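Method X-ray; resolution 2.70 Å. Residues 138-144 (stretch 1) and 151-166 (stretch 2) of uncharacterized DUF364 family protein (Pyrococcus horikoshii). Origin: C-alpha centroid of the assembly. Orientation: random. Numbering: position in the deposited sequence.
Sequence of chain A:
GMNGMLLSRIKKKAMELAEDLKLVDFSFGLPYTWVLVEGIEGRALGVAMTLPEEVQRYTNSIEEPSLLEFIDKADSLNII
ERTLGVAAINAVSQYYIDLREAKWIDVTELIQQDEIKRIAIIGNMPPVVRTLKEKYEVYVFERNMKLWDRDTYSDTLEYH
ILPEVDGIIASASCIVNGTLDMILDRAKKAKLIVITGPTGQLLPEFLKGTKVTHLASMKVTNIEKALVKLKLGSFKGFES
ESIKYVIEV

Stretch 1, residues 138-144: VYVFERN
Stretch 2 (151-166) DTYSDTLEYHILPEVD

Residues 138-141 belong to a strand that begins earlier in the chain. Their phi/psi values are extended, from -106/140 at Val138 to -119/125 at Phe141. Glu142 stays extended at -130/132, and Arg143 turns off at -91/-39. In stretch 2, Thr152 (-85/132) and Tyr153 (-88/159) make a short, weakly bonded strand parallel to the first. The register pairs Val140 with Thr152 (CA to CA 4.8 Å) and Phe141 with Tyr153 (CA to CA 4.7 Å).

Two backbone hydrogen bonds hold the strands, both through Tyr153. Its N donates to Val140 O at 2.6 Å, and its O accepts from Glu142 N at 3.2 Å. Tyr153 thus bridges the residues before and after Phe141, as expected for parallel strands. Two CA-H...O contacts add to this: Thr152 CA to Val140 O at 3.3 Å and Phe141 CA to Tyr153 O at 3.4 Å.

After Ser154 the chain coils back. Residues 155-157 have helical phi/psi without the regular bonds. Residues 158-161 are helical, with Leu162 N hydrogen-bonded to Glu158 O at 2.8 Å, and 162-164 form a 3-10 segment. This places Glu158 and Ile161 against the strand.

Phe141 and Tyr153 share one face of the sheet; Val140 and Thr152 share the other. Phe141 has the largest covered area. Its chi1 is m (-53°) and chi2 is -85°. Glu158 CG lies over one face of its ring, 3.9 Å from the centroid, a CH-pi contact. Glu158 is m, t with chi3 near 8°, and its OE2 reaches 3.3 Å from Phe141 CB. At the ring edge, Phe141 CE1 is 3.7 Å from Ile161 CD1, and Phe141 CD1 is 3.5 Å from Ser154 O.

Tyr153 (m, chi2 -92°) packs obliquely with two rings. Its ring centroid is 5.9 Å from that of Phe141, planes at 43°, and 5.7 Å from that of Tyr139, planes at 37°. Tyr139 (m, chi2 88°) approaches through CD2, 3.6 Å from Tyr153 CE2. Ile161 (m, t) sets CG2 over a face of the Tyr139 ring, 4.2 Å from the centroid. On the other sheet face, Val140 (t) CG1 meets Thr152 (p) CG2 at 3.8 Å.

Arg143 is extended, with chi1 to chi3 all t and chi4 at 87°. Its NH1 makes a salt bridge to Asp155 OD1 at 3.4 Å, with a weak hydrogen bond at the guanidinium edge. Asp155 is p. The CA-to-CB bond of Glu142 (t, p) points away from stretch 2; its OE2 accepts from Asn144 N at 3.0 Å.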

# COMPACT_ATOMS: atom_id res chain seq x y z
N VAL A 138 -18.01 18.77 4.89
CA VAL A 138 -16.65 18.48 4.43
C VAL A 138 -16.54 17.12 3.72
O VAL A 138 -17.14 16.13 4.16
CB VAL A 138 -15.62 18.63 5.59
CG1 VAL A 138 -14.21 18.29 5.13
CG2 VAL A 138 -15.67 20.04 6.18
N TYR A 139 -15.75 17.07 2.62
CA TYR A 139 -15.44 15.84 1.88
C TYR A 139 -13.93 15.69 1.79
O TYR A 139 -13.27 16.48 1.11
CB TYR A 139 -16.06 15.88 0.46
CG TYR A 139 -17.57 15.84 0.46
CD1 TYR A 139 -18.32 17.02 0.54
CD2 TYR A 139 -18.25 14.64 0.33
CE1 TYR A 139 -19.71 16.99 0.55
CE2 TYR A 139 -19.65 14.60 0.33
CZ TYR A 139 -20.37 15.78 0.44
OH TYR A 139 -21.75 15.74 0.44
N VAL A 140 -13.36 14.73 2.56
CA VAL A 140 -11.90 14.53 2.61
C VAL A 140 -11.46 13.44 1.64
O VAL A 140 -12.04 12.35 1.64
CB VAL A 140 -11.39 14.27 4.06
CG1 VAL A 140 -9.87 14.34 4.13
CG2 VAL A 140 -12.01 15.25 5.05
N PHE A 141 -10.44 13.72 0.81
CA PHE A 141 -9.91 12.76 -0.17
C PHE A 141 -8.46 12.47 0.11
O PHE A 141 -7.64 13.39 0.17
CB PHE A 141 -10.09 13.29 -1.60
CG PHE A 141 -11.50 13.70 -1.94
CD1 PHE A 141 -12.43 12.77 -2.38
CD2 PHE A 141 -11.90 15.03 -1.82
CE1 PHE A 141 -13.74 13.15 -2.68
CE2 PHE A 141 -13.21 15.41 -2.12
CZ PHE A 141 -14.12 14.47 -2.55
N GLU A 142 -8.11 11.19 0.28
CA GLU A 142 -6.73 10.80 0.54
C GLU A 142 -6.27 9.68 -0.40
O GLU A 142 -6.98 8.69 -0.58
CB GLU A 142 -6.53 10.42 2.02
CG GLU A 142 -5.08 10.11 2.40
CD GLU A 142 -4.08 11.21 2.08
OE1 GLU A 142 -4.14 12.28 2.72
OE2 GLU A 142 -3.18 10.97 1.24
N ARG A 143 -5.09 9.86 -1.00
CA ARG A 143 -4.52 8.89 -1.92
C ARG A 143 -3.61 7.87 -1.17
O ARG A 143 -3.64 6.68 -1.50
CB ARG A 143 -3.73 9.63 -3.02
CG ARG A 143 -3.28 8.75 -4.15
CD ARG A 143 -2.77 9.56 -5.32
NE ARG A 143 -1.91 8.75 -6.18
CZ ARG A 143 -2.36 8.00 -7.19
NH1 ARG A 143 -3.65 7.99 -7.49
NH2 ARG A 143 -1.51 7.30 -7.92
N ASN A 144 -2.83 8.35 -0.17
CA ASN A 144 -1.95 7.49 0.64
C ASN A 144 -2.75 6.70 1.68
O ASN A 144 -3.51 7.29 2.45
CB ASN A 144 -0.85 8.34 1.32
CG ASN A 144 0.15 7.54 2.14
OD1 ASN A 144 0.36 6.33 1.92
ND2 ASN A 144 0.81 8.20 3.06
N ASP A 151 -13.63 8.18 7.18
CA ASP A 151 -14.43 9.26 6.60
C ASP A 151 -13.75 9.88 5.35
O ASP A 151 -14.34 10.73 4.68
CB ASP A 151 -14.71 10.35 7.66
CG ASP A 151 -15.39 9.82 8.92
OD1 ASP A 151 -16.38 9.06 8.79
OD2 ASP A 151 -14.97 10.22 10.02
N THR A 152 -12.54 9.40 5.01
CA THR A 152 -11.83 9.87 3.82
C THR A 152 -12.27 9.09 2.58
O THR A 152 -12.35 7.86 2.62
CB THR A 152 -10.30 9.82 4.03
OG1 THR A 152 -9.91 8.48 4.30
CG2 THR A 152 -9.83 10.73 5.15
N TYR A 153 -12.59 9.82 1.49
CA TYR A 153 -13.01 9.21 0.22
C TYR A 153 -11.80 8.90 -0.66
O TYR A 153 -10.74 9.52 -0.48
CB TYR A 153 -13.97 10.15 -0.54
CG TYR A 153 -15.26 10.42 0.20
CD1 TYR A 153 -16.39 9.63 -0.02
CD2 TYR A 153 -15.37 11.49 1.08
CE1 TYR A 153 -17.58 9.88 0.66
CE2 TYR A 153 -16.56 11.74 1.76
CZ TYR A 153 -17.66 10.93 1.55
OH TYR A 153 -18.84 11.18 2.22
N SER A 154 -11.95 7.99 -1.62
CA SER A 154 -10.89 7.68 -2.58
C SER A 154 -10.69 8.88 -3.51
O SER A 154 -11.65 9.61 -3.79
CB SER A 154 -11.26 6.44 -3.39
OG SER A 154 -10.26 6.14 -4.36
N ASP A 155 -9.44 9.11 -3.98
CA ASP A 155 -9.16 10.26 -4.86
C ASP A 155 -9.85 10.13 -6.24
O ASP A 155 -9.93 11.11 -6.98
CB ASP A 155 -7.65 10.48 -5.00
CG ASP A 155 -6.92 9.37 -5.74
OD1 ASP A 155 -6.63 9.55 -6.94
OD2 ASP A 155 -6.57 8.38 -5.09
N THR A 156 -10.40 8.93 -6.54
CA THR A 156 -11.13 8.69 -7.80
C THR A 156 -12.50 9.39 -7.78
O THR A 156 -13.10 9.60 -8.84
CB THR A 156 -11.27 7.18 -8.08
OG1 THR A 156 -12.03 6.57 -7.03
CG2 THR A 156 -9.92 6.49 -8.21
N LEU A 157 -12.99 9.76 -6.57
CA LEU A 157 -14.28 10.43 -6.40
C LEU A 157 -14.14 11.95 -6.46
O LEU A 157 -15.16 12.65 -6.47
CB LEU A 157 -14.95 9.99 -5.07
CG LEU A 157 -15.27 8.49 -4.94
CD1 LEU A 157 -15.75 8.15 -3.55
CD2 LEU A 157 -16.31 8.05 -5.99
N GLU A 158 -12.89 12.47 -6.51
CA GLU A 158 -12.64 13.92 -6.62
C GLU A 158 -13.27 14.46 -7.89
O GLU A 158 -14.00 15.45 -7.84
CB GLU A 158 -11.13 14.21 -6.63
CG GLU A 158 -10.44 13.95 -5.31
CD GLU A 158 -8.93 14.10 -5.33
OE1 GLU A 158 -8.39 14.57 -6.37
OE2 GLU A 158 -8.28 13.76 -4.32
N TYR A 159 -13.05 13.76 -9.02
CA TYR A 159 -13.57 14.14 -10.34
C TYR A 159 -15.09 14.41 -10.31
O TYR A 159 -15.58 15.27 -11.04
CB TYR A 159 -13.24 13.05 -11.38
CG TYR A 159 -13.50 13.46 -12.81
CD1 TYR A 159 -12.52 14.07 -13.58
CD2 TYR A 159 -14.72 13.18 -13.42
CE1 TYR A 159 -12.76 14.44 -14.90
CE2 TYR A 159 -14.98 13.56 -14.74
CZ TYR A 159 -13.99 14.19 -15.47
OH TYR A 159 -14.24 14.57 -16.77
N HIS A 160 -15.83 13.68 -9.45
CA HIS A 160 -17.29 13.79 -9.38
C HIS A 160 -17.78 14.74 -8.26
O HIS A 160 -18.87 15.29 -8.38
CB HIS A 160 -17.93 12.40 -9.22
CG HIS A 160 -17.39 11.38 -10.18
ND1 HIS A 160 -17.81 11.35 -11.50
CD2 HIS A 160 -16.49 10.39 -9.98
CE1 HIS A 160 -17.16 10.34 -12.05
NE2 HIS A 160 -16.35 9.73 -11.17
N ILE A 161 -16.99 14.89 -7.18
CA ILE A 161 -17.41 15.72 -6.03
C ILE A 161 -16.92 17.19 -6.12
O ILE A 161 -17.66 18.10 -5.73
CB ILE A 161 -17.05 15.04 -4.67
CG1 ILE A 161 -17.80 13.69 -4.52
CG2 ILE A 161 -17.36 15.98 -3.47
CD1 ILE A 161 -17.31 12.81 -3.40
N LEU A 162 -15.71 17.42 -6.70
CA LEU A 162 -15.15 18.78 -6.86
C LEU A 162 -16.12 19.78 -7.57
O LEU A 162 -16.22 20.92 -7.12
CB LEU A 162 -13.78 18.75 -7.57
CG LEU A 162 -12.61 18.19 -6.75
CD1 LEU A 162 -11.42 17.93 -7.63
CD2 LEU A 162 -12.23 19.12 -5.62
N PRO A 163 -16.90 19.36 -8.62
CA PRO A 163 -17.83 20.32 -9.26
C PRO A 163 -19.01 20.75 -8.36
O PRO A 163 -19.74 21.67 -8.72
CB PRO A 163 -18.32 19.57 -10.51
CG PRO A 163 -17.36 18.44 -10.69
CD PRO A 163 -16.92 18.07 -9.33
N GLU A 164 -19.18 20.08 -7.20
CA GLU A 164 -20.31 20.35 -6.29
C GLU A 164 -19.93 21.20 -5.06
O GLU A 164 -20.82 21.63 -4.31
CB GLU A 164 -20.98 19.03 -5.84
CG GLU A 164 -21.44 18.14 -6.99
CD GLU A 164 -22.50 18.73 -7.90
OE1 GLU A 164 -23.33 19.53 -7.41
OE2 GLU A 164 -22.53 18.35 -9.09
N VAL A 165 -18.62 21.43 -4.84
CA VAL A 165 -18.13 22.16 -3.66
C VAL A 165 -17.91 23.67 -3.93
O VAL A 165 -17.59 24.06 -5.05
CB VAL A 165 -16.89 21.49 -3.02
CG1 VAL A 165 -17.22 20.08 -2.56
CG2 VAL A 165 -15.71 21.49 -3.98
N ASP A 166 -18.06 24.50 -2.87
CA ASP A 166 -17.89 25.95 -2.97
C ASP A 166 -16.47 26.36 -2.60
O ASP A 166 -16.02 27.45 -2.97
CB ASP A 166 -18.90 26.66 -2.04
CG ASP A 166 -20.28 26.07 -2.10
OD1 ASP A 166 -20.97 26.27 -3.13
OD2 ASP A 166 -20.68 25.40 -1.13